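Local coordinates for protein aldehyde dehydrogenase (Listeria monocytogenes, PDB 3K9D) that probably oxidises aldehydes or related carbonyl compounds, with NAD or NADP as electron acceptor, at residues K53-T62 with N146-I157; Y127-N137 with N433-N441. All coordinates share one frame; numbering follows the deposited sequence.

Contact 1 of 2, residues K53-T62 with N146-I157; sequences KLAKMAHEET and NALKAILETVRI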
loop_
_atom_site.group_PDB
_atom_site.type_symbol
_atom_site.label_atom_id
_atom_site.label_comp_id
_atom_site.label_asym_id
_atom_site.label_seq_id
_atom_site.Cartn_x
_atom_site.Cartn_y
_atom_site.Cartn_z
ATOM N N LYS A 53 -20.474 27.315 -9.296
ATOM C CA LYS A 53 -21.227 26.436 -10.188
ATOM C C LYS A 53 -21.364 25.003 -9.683
ATOM O O LYS A 53 -22.470 24.461 -9.626
ATOM C CB LYS A 53 -20.597 26.428 -11.590
ATOM C CG LYS A 53 -21.277 25.457 -12.535
ATOM C CD LYS A 53 -20.931 25.694 -13.986
ATOM C CE LYS A 53 -21.908 24.950 -14.869
ATOM N NZ LYS A 53 -21.434 24.869 -16.275
ATOM N N LEU A 54 -20.228 24.415 -9.321
ATOM C CA LEU A 54 -20.154 23.015 -8.923
ATOM C C LEU A 54 -20.713 22.776 -7.525
ATOM O O LEU A 54 -21.427 21.796 -7.309
ATOM C CB LEU A 54 -18.712 22.518 -9.033
ATOM C CG LEU A 54 -18.166 22.541 -10.464
ATOM C CD1 LEU A 54 -16.681 22.215 -10.462
ATOM C CD2 LEU A 54 -18.976 21.579 -11.376
ATOM N N ALA A 55 -20.396 23.676 -6.587
ATOM C CA ALA A 55 -21.001 23.670 -5.240
ATOM C C ALA A 55 -22.526 23.710 -5.297
ATOM O O ALA A 55 -23.177 22.921 -4.618
ATOM C CB ALA A 55 -20.489 24.840 -4.415
ATOM N N LYS A 56 -23.090 24.614 -6.112
ATOM C CA LYS A 56 -24.557 24.701 -6.267
ATOM C C LYS A 56 -25.162 23.450 -6.901
ATOM O O LYS A 56 -26.187 22.978 -6.426
ATOM C CB LYS A 56 -24.998 25.958 -7.039
ATOM C CG LYS A 56 -26.510 26.283 -6.955
ATOM C CD LYS A 56 -27.077 26.144 -5.528
ATOM C CE LYS A 56 -28.450 26.757 -5.406
ATOM N NZ LYS A 56 -29.357 25.986 -4.523
ATOM N N MET A 57 -24.530 22.923 -7.958
ATOM C CA MET A 57 -24.955 21.649 -8.570
ATOM C C MET A 57 -25.041 20.517 -7.531
ATOM O O MET A 57 -26.073 19.850 -7.415
ATOM C CB MET A 57 -24.043 21.239 -9.747
ATOM C CG MET A 57 -24.232 22.066 -11.018
ATOM S SD MET A 57 -23.274 21.532 -12.463
ATOM C CE MET A 57 -24.388 20.289 -13.132
ATOM N N ALA A 58 -23.976 20.344 -6.754
ATOM C CA ALA A 58 -23.892 19.270 -5.759
ATOM C C ALA A 58 -24.928 19.445 -4.643
ATOM O O ALA A 58 -25.535 18.463 -4.192
ATOM C CB ALA A 58 -22.482 19.189 -5.183
ATOM N N HIS A 59 -25.139 20.696 -4.234
ATOM C CA HIS A 59 -26.126 21.042 -3.213
ATOM C C HIS A 59 -27.544 20.731 -3.694
ATOM O O HIS A 59 -28.323 20.128 -2.956
ATOM C CB HIS A 59 -25.984 22.523 -2.799
ATOM C CG HIS A 59 -26.948 22.954 -1.736
ATOM N ND1 HIS A 59 -27.910 23.920 -1.945
ATOM C CD2 HIS A 59 -27.100 22.548 -0.454
ATOM C CE1 HIS A 59 -28.617 24.082 -0.842
ATOM N NE2 HIS A 59 -28.148 23.259 0.076
ATOM N N GLU A 60 -27.862 21.113 -4.935
ATOM C CA GLU A 60 -29.188 20.881 -5.502
ATOM C C GLU A 60 -29.458 19.395 -5.782
ATOM O O GLU A 60 -30.561 18.899 -5.539
ATOM C CB GLU A 60 -29.385 21.678 -6.800
ATOM C CG GLU A 60 -29.442 23.207 -6.668
ATOM C CD GLU A 60 -29.363 23.919 -8.029
ATOM O OE1 GLU A 60 -28.993 23.264 -9.030
ATOM O OE2 GLU A 60 -29.664 25.133 -8.096
ATOM N N GLU A 61 -28.461 18.697 -6.324
ATOM C CA GLU A 61 -28.635 17.295 -6.705
ATOM C C GLU A 61 -28.752 16.364 -5.503
ATOM O O GLU A 61 -29.675 15.562 -5.433
ATOM C CB GLU A 61 -27.487 16.818 -7.592
ATOM C CG GLU A 61 -27.841 15.586 -8.431
ATOM C CD GLU A 61 -26.703 15.173 -9.332
ATOM O OE1 GLU A 61 -25.657 15.854 -9.304
ATOM O OE2 GLU A 61 -26.859 14.166 -10.056
ATOM N N THR A 62 -27.815 16.476 -4.567
ATOM C CA THR A 62 -27.749 15.546 -3.426
ATOM C C THR A 62 -28.729 15.926 -2.322
ATOM O O THR A 62 -29.217 15.065 -1.579
ATOM C CB THR A 62 -26.333 15.474 -2.802
ATOM O OG1 THR A 62 -25.943 16.768 -2.302
ATOM C CG2 THR A 62 -25.299 14.989 -3.822
ATOM N N ASN A 146 -26.389 9.577 -6.767
ATOM C CA ASN A 146 -27.047 10.780 -6.251
ATOM C C ASN A 146 -26.307 12.088 -6.526
ATOM O O ASN A 146 -26.814 13.168 -6.219
ATOM C CB ASN A 146 -27.347 10.622 -4.760
ATOM C CG ASN A 146 -28.379 9.550 -4.498
ATOM O OD1 ASN A 146 -29.132 9.168 -5.398
ATOM N ND2 ASN A 146 -28.426 9.061 -3.271
ATOM N N ALA A 147 -25.120 11.986 -7.113
ATOM C CA ALA A 147 -24.327 13.160 -7.462
ATOM C C ALA A 147 -23.814 13.095 -8.899
ATOM O O ALA A 147 -22.851 13.781 -9.237
ATOM C CB ALA A 147 -23.167 13.325 -6.484
ATOM N N LEU A 148 -24.469 12.289 -9.738
ATOM C CA LEU A 148 -23.989 11.991 -11.096
ATOM C C LEU A 148 -23.722 13.246 -11.931
ATOM O O LEU A 148 -22.614 13.427 -12.435
ATOM C CB LEU A 148 -24.961 11.052 -11.826
ATOM C CG LEU A 148 -24.673 10.658 -13.288
ATOM C CD1 LEU A 148 -23.385 9.867 -13.390
ATOM C CD2 LEU A 148 -25.820 9.843 -13.863
ATOM N N LYS A 149 -24.730 14.113 -12.029
ATOM C CA LYS A 149 -24.682 15.310 -12.861
ATOM C C LYS A 149 -23.571 16.296 -12.473
ATOM O O LYS A 149 -22.859 16.807 -13.340
ATOM C CB LYS A 149 -26.050 15.995 -12.853
ATOM C CG LYS A 149 -27.073 15.359 -13.802
ATOM C CD LYS A 149 -28.494 15.707 -13.368
ATOM C CE LYS A 149 -29.422 15.902 -14.552
ATOM N NZ LYS A 149 -30.788 16.271 -14.082
ATOM N N ALA A 150 -23.430 16.531 -11.176
ATOM C CA ALA A 150 -22.412 17.426 -10.625
ATOM C C ALA A 150 -20.998 16.887 -10.839
ATOM O O ALA A 150 -20.070 17.644 -11.154
ATOM C CB ALA A 150 -22.681 17.662 -9.132
ATOM N N ILE A 151 -20.843 15.571 -10.687
ATOM C CA ILE A 151 -19.553 14.909 -10.886
ATOM C C ILE A 151 -19.159 14.960 -12.354
ATOM O O ILE A 151 -18.063 15.389 -12.662
ATOM C CB ILE A 151 -19.533 13.464 -10.345
ATOM C CG1 ILE A 151 -19.689 13.467 -8.816
ATOM C CG2 ILE A 151 -18.210 12.794 -10.644
ATOM C CD1 ILE A 151 -20.119 12.148 -8.261
ATOM N N LEU A 152 -20.076 14.555 -13.229
ATOM C CA LEU A 152 -19.887 14.602 -14.674
ATOM C C LEU A 152 -19.504 15.983 -15.157
ATOM O O LEU A 152 -18.589 16.107 -15.960
ATOM C CB LEU A 152 -21.136 14.108 -15.419
ATOM C CG LEU A 152 -21.399 12.604 -15.539
ATOM C CD1 LEU A 152 -22.668 12.380 -16.330
ATOM C CD2 LEU A 152 -20.213 11.922 -16.220
ATOM N N GLU A 153 -20.176 17.014 -14.638
ATOM C CA GLU A 153 -19.868 18.400 -15.017
ATOM C C GLU A 153 -18.523 18.913 -14.486
ATOM O O GLU A 153 -17.826 19.622 -15.205
ATOM C CB GLU A 153 -21.035 19.351 -14.688
ATOM C CG GLU A 153 -20.769 20.838 -14.957
ATOM C CD GLU A 153 -20.678 21.195 -16.442
ATOM O OE1 GLU A 153 -20.780 20.304 -17.305
ATOM O OE2 GLU A 153 -20.505 22.385 -16.744
ATOM N N THR A 154 -18.152 18.530 -13.262
ATOM C CA THR A 154 -16.779 18.723 -12.733
ATOM C C THR A 154 -15.728 18.061 -13.630
ATOM O O THR A 154 -14.702 18.669 -13.958
ATOM C CB THR A 154 -16.605 18.116 -11.315
ATOM O OG1 THR A 154 -17.698 18.508 -10.482
ATOM C CG2 THR A 154 -15.290 18.559 -10.673
ATOM N N VAL A 155 -15.996 16.812 -14.013
ATOM C CA VAL A 155 -15.115 16.075 -14.904
ATOM C C VAL A 155 -15.026 16.761 -16.265
ATOM O O VAL A 155 -13.925 16.984 -16.762
ATOM C CB VAL A 155 -15.526 14.578 -15.036
ATOM C CG1 VAL A 155 -14.782 13.900 -16.209
ATOM C CG2 VAL A 155 -15.252 13.852 -13.737
ATOM N N ARG A 156 -16.172 17.129 -16.837
ATOM C CA ARG A 156 -16.208 17.846 -18.118
ATOM C C ARG A 156 -15.359 19.126 -18.099
ATOM O O ARG A 156 -14.569 19.367 -19.024
ATOM C CB ARG A 156 -17.650 18.184 -18.503
ATOM C CG ARG A 156 -17.818 18.590 -19.982
ATOM C CD ARG A 156 -19.133 19.297 -20.237
ATOM N NE ARG A 156 -19.236 20.574 -19.521
ATOM C CZ ARG A 156 -18.802 21.745 -19.979
ATOM N NH1 ARG A 156 -18.221 21.831 -21.175
ATOM N NH2 ARG A 156 -18.954 22.842 -19.243
ATOM N N ILE A 157 -15.514 19.919 -17.034
ATOM C CA ILE A 157 -14.831 21.216 -16.889
ATOM C C ILE A 157 -13.308 21.097 -16.747
ATOM O O ILE A 157 -12.569 21.761 -17.470
ATOM C CB ILE A 157 -15.434 22.069 -15.726
ATOM C CG1 ILE A 157 -16.781 22.667 -16.153
ATOM C CG2 ILE A 157 -14.484 23.193 -15.288
ATOM C CD1 ILE A 157 -17.552 23.330 -15.016
#
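Glu61 points its carboxylate into the start of helix 148-157, which runs antiparallel to helix 53-62 at an axis angle of 161°. Its side chain is fully extended, with CG turned opposite the backbone N (chi1 -159°), and this reach lets both oxygens take first-turn amides. Lys149 N gives its hydrogen to the syn lone pair of Glu61 OE2 at 2.9 Å, while Ala150 N bonds to Glu61 OE1 at 3.0 Å, somewhat out of the carboxylate plane. The small Ala150 lets the two helix axes approach to 8.5 Å. Its CB lies 3.9 Å from Met57 CB. Met57 then crosses Glu153 at about a right angle, resting Met57 SD against Glu153 CG at 3.6 Å, and Leu54 is a knob held among Ala150, Glu153, Thr154 and Ile157. Thr154 OG1, hydrogen-bonded back to Ala150 O, can lie 3.4 Å from Leu54 CD2 with its polarity met within its own helix. At the far end Lys53 NZ reaches Glu153 OE2 at 2.7 Å, on the anti side and tilted out of the carboxylate plane. Arg156 grips that carboxylate side-on through NE and NH2, NH2 meeting OE2 from the opposite face. Two cations probably keep Glu153 ionised, as the helix N-terminus would Glu61; a salt-bridge network thus holds one end, a carboxylate on a helix N-terminus the other, with a mainly apolar middle.

Contact 2 of 2, residues Y127-N137 with N433-N441; sequences YKTLISIKAGN and NIGPENLFN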
loop_
_atom_site.group_PDB
_atom_site.type_symbol
_atom_site.label_atom_id
_atom_site.label_comp_id
_atom_site.label_asym_id
_atom_site.label_seq_id
_atom_site.Cartn_x
_atom_site.Cartn_y
_atom_site.Cartn_z
ATOM N N TYR A 127 -9.655 17.268 -6.509
ATOM C CA TYR A 127 -8.493 16.870 -5.728
ATOM C C TYR A 127 -7.820 15.592 -6.248
ATOM O O TYR A 127 -6.621 15.585 -6.409
ATOM C CB TYR A 127 -8.888 16.743 -4.244
ATOM C CG TYR A 127 -8.187 15.644 -3.483
ATOM C CD1 TYR A 127 -6.875 15.804 -3.027
ATOM C CD2 TYR A 127 -8.845 14.439 -3.203
ATOM C CE1 TYR A 127 -6.221 14.766 -2.324
ATOM C CE2 TYR A 127 -8.199 13.406 -2.506
ATOM C CZ TYR A 127 -6.901 13.580 -2.067
ATOM O OH TYR A 127 -6.281 12.554 -1.378
ATOM N N LYS A 128 -8.603 14.546 -6.516
ATOM C CA LYS A 128 -8.075 13.257 -7.011
ATOM C C LYS A 128 -7.444 13.400 -8.387
ATOM O O LYS A 128 -6.418 12.788 -8.658
ATOM C CB LYS A 128 -9.162 12.178 -7.068
ATOM C CG LYS A 128 -9.644 11.697 -5.716
ATOM C CD LYS A 128 -10.459 10.401 -5.831
ATOM C CE LYS A 128 -10.704 9.805 -4.429
ATOM N NZ LYS A 128 -11.746 8.749 -4.379
ATOM N N THR A 129 -8.072 14.213 -9.238
ATOM C CA THR A 129 -7.590 14.477 -10.581
ATOM C C THR A 129 -6.212 15.117 -10.493
ATOM O O THR A 129 -5.255 14.608 -11.074
ATOM C CB THR A 129 -8.551 15.382 -11.356
ATOM O OG1 THR A 129 -9.797 14.711 -11.542
ATOM C CG2 THR A 129 -7.979 15.732 -12.740
ATOM N N LEU A 130 -6.121 16.200 -9.723
ATOM C CA LEU A 130 -4.883 16.948 -9.532
ATOM C C LEU A 130 -3.730 16.088 -9.060
ATOM O O LEU A 130 -2.635 16.178 -9.607
ATOM C CB LEU A 130 -5.093 18.061 -8.508
ATOM C CG LEU A 130 -5.762 19.342 -8.977
ATOM C CD1 LEU A 130 -6.278 20.068 -7.773
ATOM C CD2 LEU A 130 -4.803 20.195 -9.757
ATOM N N ILE A 131 -3.976 15.257 -8.049
ATOM C CA ILE A 131 -2.915 14.387 -7.518
ATOM C C ILE A 131 -2.525 13.197 -8.436
ATOM O O ILE A 131 -1.345 12.866 -8.544
ATOM C CB ILE A 131 -3.171 13.969 -6.025
ATOM C CG1 ILE A 131 -4.419 13.083 -5.877
ATOM C CG2 ILE A 131 -3.281 15.238 -5.146
ATOM C CD1 ILE A 131 -4.528 12.392 -4.554
ATOM N N SER A 132 -3.508 12.592 -9.108
ATOM C CA SER A 132 -3.248 11.515 -10.075
ATOM C C SER A 132 -2.464 12.012 -11.278
ATOM O O SER A 132 -1.424 11.447 -11.620
ATOM C CB SER A 132 -4.544 10.855 -10.553
ATOM O OG SER A 132 -5.278 10.337 -9.456
ATOM N N ILE A 133 -2.957 13.083 -11.901
ATOM C CA ILE A 133 -2.288 13.716 -13.041
ATOM C C ILE A 133 -0.881 14.211 -12.673
ATOM O O ILE A 133 0.066 14.034 -13.459
ATOM C CB ILE A 133 -3.150 14.868 -13.655
ATOM C CG1 ILE A 133 -4.435 14.316 -14.300
ATOM C CG2 ILE A 133 -2.341 15.688 -14.653
ATOM C CD1 ILE A 133 -4.238 13.622 -15.662
ATOM N N LYS A 134 -0.743 14.778 -11.468
ATOM C CA LYS A 134 0.563 15.224 -10.927
ATOM C C LYS A 134 1.609 14.113 -10.899
ATOM O O LYS A 134 2.796 14.366 -11.137
ATOM C CB LYS A 134 0.404 15.803 -9.513
ATOM C CG LYS A 134 1.693 16.286 -8.837
ATOM C CD LYS A 134 2.395 17.403 -9.604
ATOM C CE LYS A 134 3.748 17.700 -8.983
ATOM N NZ LYS A 134 4.291 19.070 -9.231
ATOM N N ALA A 135 1.160 12.893 -10.620
ATOM C CA ALA A 135 2.054 11.736 -10.559
ATOM C C ALA A 135 2.175 10.979 -11.898
ATOM O O ALA A 135 2.851 9.944 -11.972
ATOM C CB ALA A 135 1.637 10.810 -9.414
ATOM N N GLY A 136 1.535 11.513 -12.947
ATOM C CA GLY A 136 1.643 10.976 -14.315
ATOM C C GLY A 136 0.656 9.869 -14.655
ATOM O O GLY A 136 0.894 9.074 -15.576
ATOM N N ASN A 137 -0.457 9.834 -13.921
ATOM C CA ASN A 137 -1.487 8.796 -14.057
ATOM C C ASN A 137 -2.708 9.317 -14.789
ATOM O O ASN A 137 -2.973 10.510 -14.763
ATOM C CB ASN A 137 -1.988 8.379 -12.668
ATOM C CG ASN A 137 -0.894 7.866 -11.764
ATOM O OD1 ASN A 137 -0.363 6.766 -11.958
ATOM N ND2 ASN A 137 -0.575 8.643 -10.740
ATOM N N ASN A 433 -2.914 11.126 4.617
ATOM C CA ASN A 433 -3.736 12.031 3.826
ATOM C C ASN A 433 -3.097 11.942 2.471
ATOM O O ASN A 433 -1.956 12.360 2.284
ATOM C CB ASN A 433 -3.620 13.462 4.349
ATOM C CG ASN A 433 -4.555 13.748 5.522
ATOM O OD1 ASN A 433 -4.855 12.874 6.326
ATOM N ND2 ASN A 433 -5.006 14.990 5.625
ATOM N N ILE A 434 -3.798 11.376 1.513
ATOM C CA ILE A 434 -3.054 10.943 0.354
ATOM C C ILE A 434 -2.932 11.991 -0.744
ATOM O O ILE A 434 -3.779 12.894 -0.885
ATOM C CB ILE A 434 -3.411 9.507 -0.117
ATOM C CG1 ILE A 434 -4.687 9.462 -0.933
ATOM C CG2 ILE A 434 -3.364 8.523 1.047
ATOM C CD1 ILE A 434 -4.362 9.231 -2.383
ATOM N N GLY A 435 -1.800 11.903 -1.435
ATOM C CA GLY A 435 -1.429 12.842 -2.479
ATOM C C GLY A 435 -0.557 12.149 -3.497
ATOM O O GLY A 435 -0.598 10.923 -3.600
ATOM N N PRO A 436 0.254 12.927 -4.241
ATOM C CA PRO A 436 1.143 12.441 -5.312
ATOM C C PRO A 436 2.044 11.271 -4.922
ATOM O O PRO A 436 2.160 10.310 -5.678
ATOM C CB PRO A 436 1.987 13.675 -5.636
ATOM C CG PRO A 436 1.057 14.804 -5.381
ATOM C CD PRO A 436 0.328 14.394 -4.113
ATOM N N GLU A 437 2.631 11.346 -3.729
ATOM C CA GLU A 437 3.591 10.353 -3.250
ATOM C C GLU A 437 2.996 8.981 -2.921
ATOM O O GLU A 437 3.737 8.038 -2.644
ATOM C CB GLU A 437 4.371 10.915 -2.049
ATOM C CG GLU A 437 5.379 12.002 -2.431
ATOM C CD GLU A 437 6.191 12.530 -1.258
ATOM O OE1 GLU A 437 6.785 13.615 -1.401
ATOM O OE2 GLU A 437 6.247 11.871 -0.194
ATOM N N ASN A 438 1.669 8.873 -2.949
ATOM C CA ASN A 438 0.973 7.589 -2.843
ATOM C C ASN A 438 0.542 7.043 -4.205
ATOM O O ASN A 438 -0.127 6.002 -4.288
ATOM C CB ASN A 438 -0.268 7.734 -1.963
ATOM C CG ASN A 438 0.044 8.332 -0.610
ATOM O OD1 ASN A 438 -0.032 9.540 -0.435
ATOM N ND2 ASN A 438 0.423 7.493 0.341
ATOM N N LEU A 439 0.894 7.773 -5.262
ATOM C CA LEU A 439 0.424 7.481 -6.612
ATOM C C LEU A 439 1.554 7.374 -7.634
ATOM O O LEU A 439 1.337 7.518 -8.838
ATOM C CB LEU A 439 -0.622 8.512 -7.053
ATOM C CG LEU A 439 -1.897 8.467 -6.196
ATOM C CD1 LEU A 439 -2.609 9.792 -6.287
ATOM C CD2 LEU A 439 -2.822 7.283 -6.591
ATOM N N PHE A 440 2.762 7.154 -7.134
ATOM C CA PHE A 440 3.851 6.634 -7.962
ATOM C C PHE A 440 4.672 5.615 -7.186
ATOM O O PHE A 440 4.755 5.686 -5.951
ATOM C CB PHE A 440 4.717 7.733 -8.637
ATOM C CG PHE A 440 5.510 8.595 -7.692
ATOM C CD1 PHE A 440 6.795 8.229 -7.300
ATOM C CD2 PHE A 440 4.994 9.801 -7.237
ATOM C CE1 PHE A 440 7.536 9.037 -6.436
ATOM C CE2 PHE A 440 5.727 10.620 -6.380
ATOM C CZ PHE A 440 6.995 10.238 -5.971
ATOM N N ASN A 441 5.238 4.655 -7.924
ATOM C CA ASN A 441 6.218 3.716 -7.403
ATOM C C ASN A 441 7.608 4.306 -7.615
ATOM O O ASN A 441 7.818 5.089 -8.532
ATOM C CB ASN A 441 6.159 2.375 -8.154
ATOM C CG ASN A 441 4.904 1.577 -7.882
ATOM O OD1 ASN A 441 4.302 1.055 -8.821
ATOM N ND2 ASN A 441 4.524 1.428 -6.605
#
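Ile434 accepts the phenol of Tyr127 on its carbonyl, with Tyr127 OH 2.6 Å from Ile434 O. The oxygen lies at the ring edge, whereas the hydroxyl stands above the carbonyl plane. A tyrosine suits the place because its rigid ring carries a donor from the helix across to the incoming chain. The CD1 methyl of Ile434 also meets Ile131 CD1. Gly435 lays its CA against Ile131 CD1; glycine fits because a CB here would run into the ring of Pro436. Asn438 OD1 accepts from Gly435 N, bracing the 3-10 turn 436-438 that Asn438 closes. Pro436 opens that turn, its CA 5.0 Å from the CA of Ile131. Pro436 CD meets Ile131 CG2 at 3.8 Å, and Pro436 CG touches the aliphatic part of Lys134, whose ammonium leads away to Ile85 O and Asp37. Leu439 then points CD1 at Ile131 CD1, 3.7 Å away. With chi1 of 66°, Ile131 sends its CG1 branch toward Leu439 and leaves CG2 for the proline. Leu439 O receives Asn137 ND2 at 2.9 Å, in an almost straight bond (171°) lying in both the amide and the carbonyl planes. The same nitrogen reaches Ser132 O, while Asn137 OD1 takes Gly110 N, so the amide is fixed on both sides. Phe440 finally turns its ring edge, at CD2, to the CB of Ala135, which lies in the Schellman motif ending the helix, with Gly136 as its positive-phi residue. The chain entering strand 440-447 is thus laid across the C-terminal end of helix 121-134, which packs on the mixed sheet. In this buried setting two of its backbone carbonyls are paid for by helix-side donors, and the hydrocarbon between them can close without leaving those oxygens unpaired.

Helix 121-134 ties the two contacts together: its first half, through Thr122 and Val125, packs on Thr154 and Ile151 of contact 1, while its last turns form one side of contact 2. The centres are 22 Å apart, and the nearest atoms come within about 6 Å without touching. Contact 1 lies partly buried and is a helix pair of the region that probably binds the nucleotide, as in relatives; contact 2, buried, brings the chain back after nearly 300 residues to join strand 440-447 to strand 102-116 of the same sheet. There Asn441 also bonds to Ala424 of the second subunit, so contact 2 lies beside the dimer interface, whereas no other chain touches contact 1.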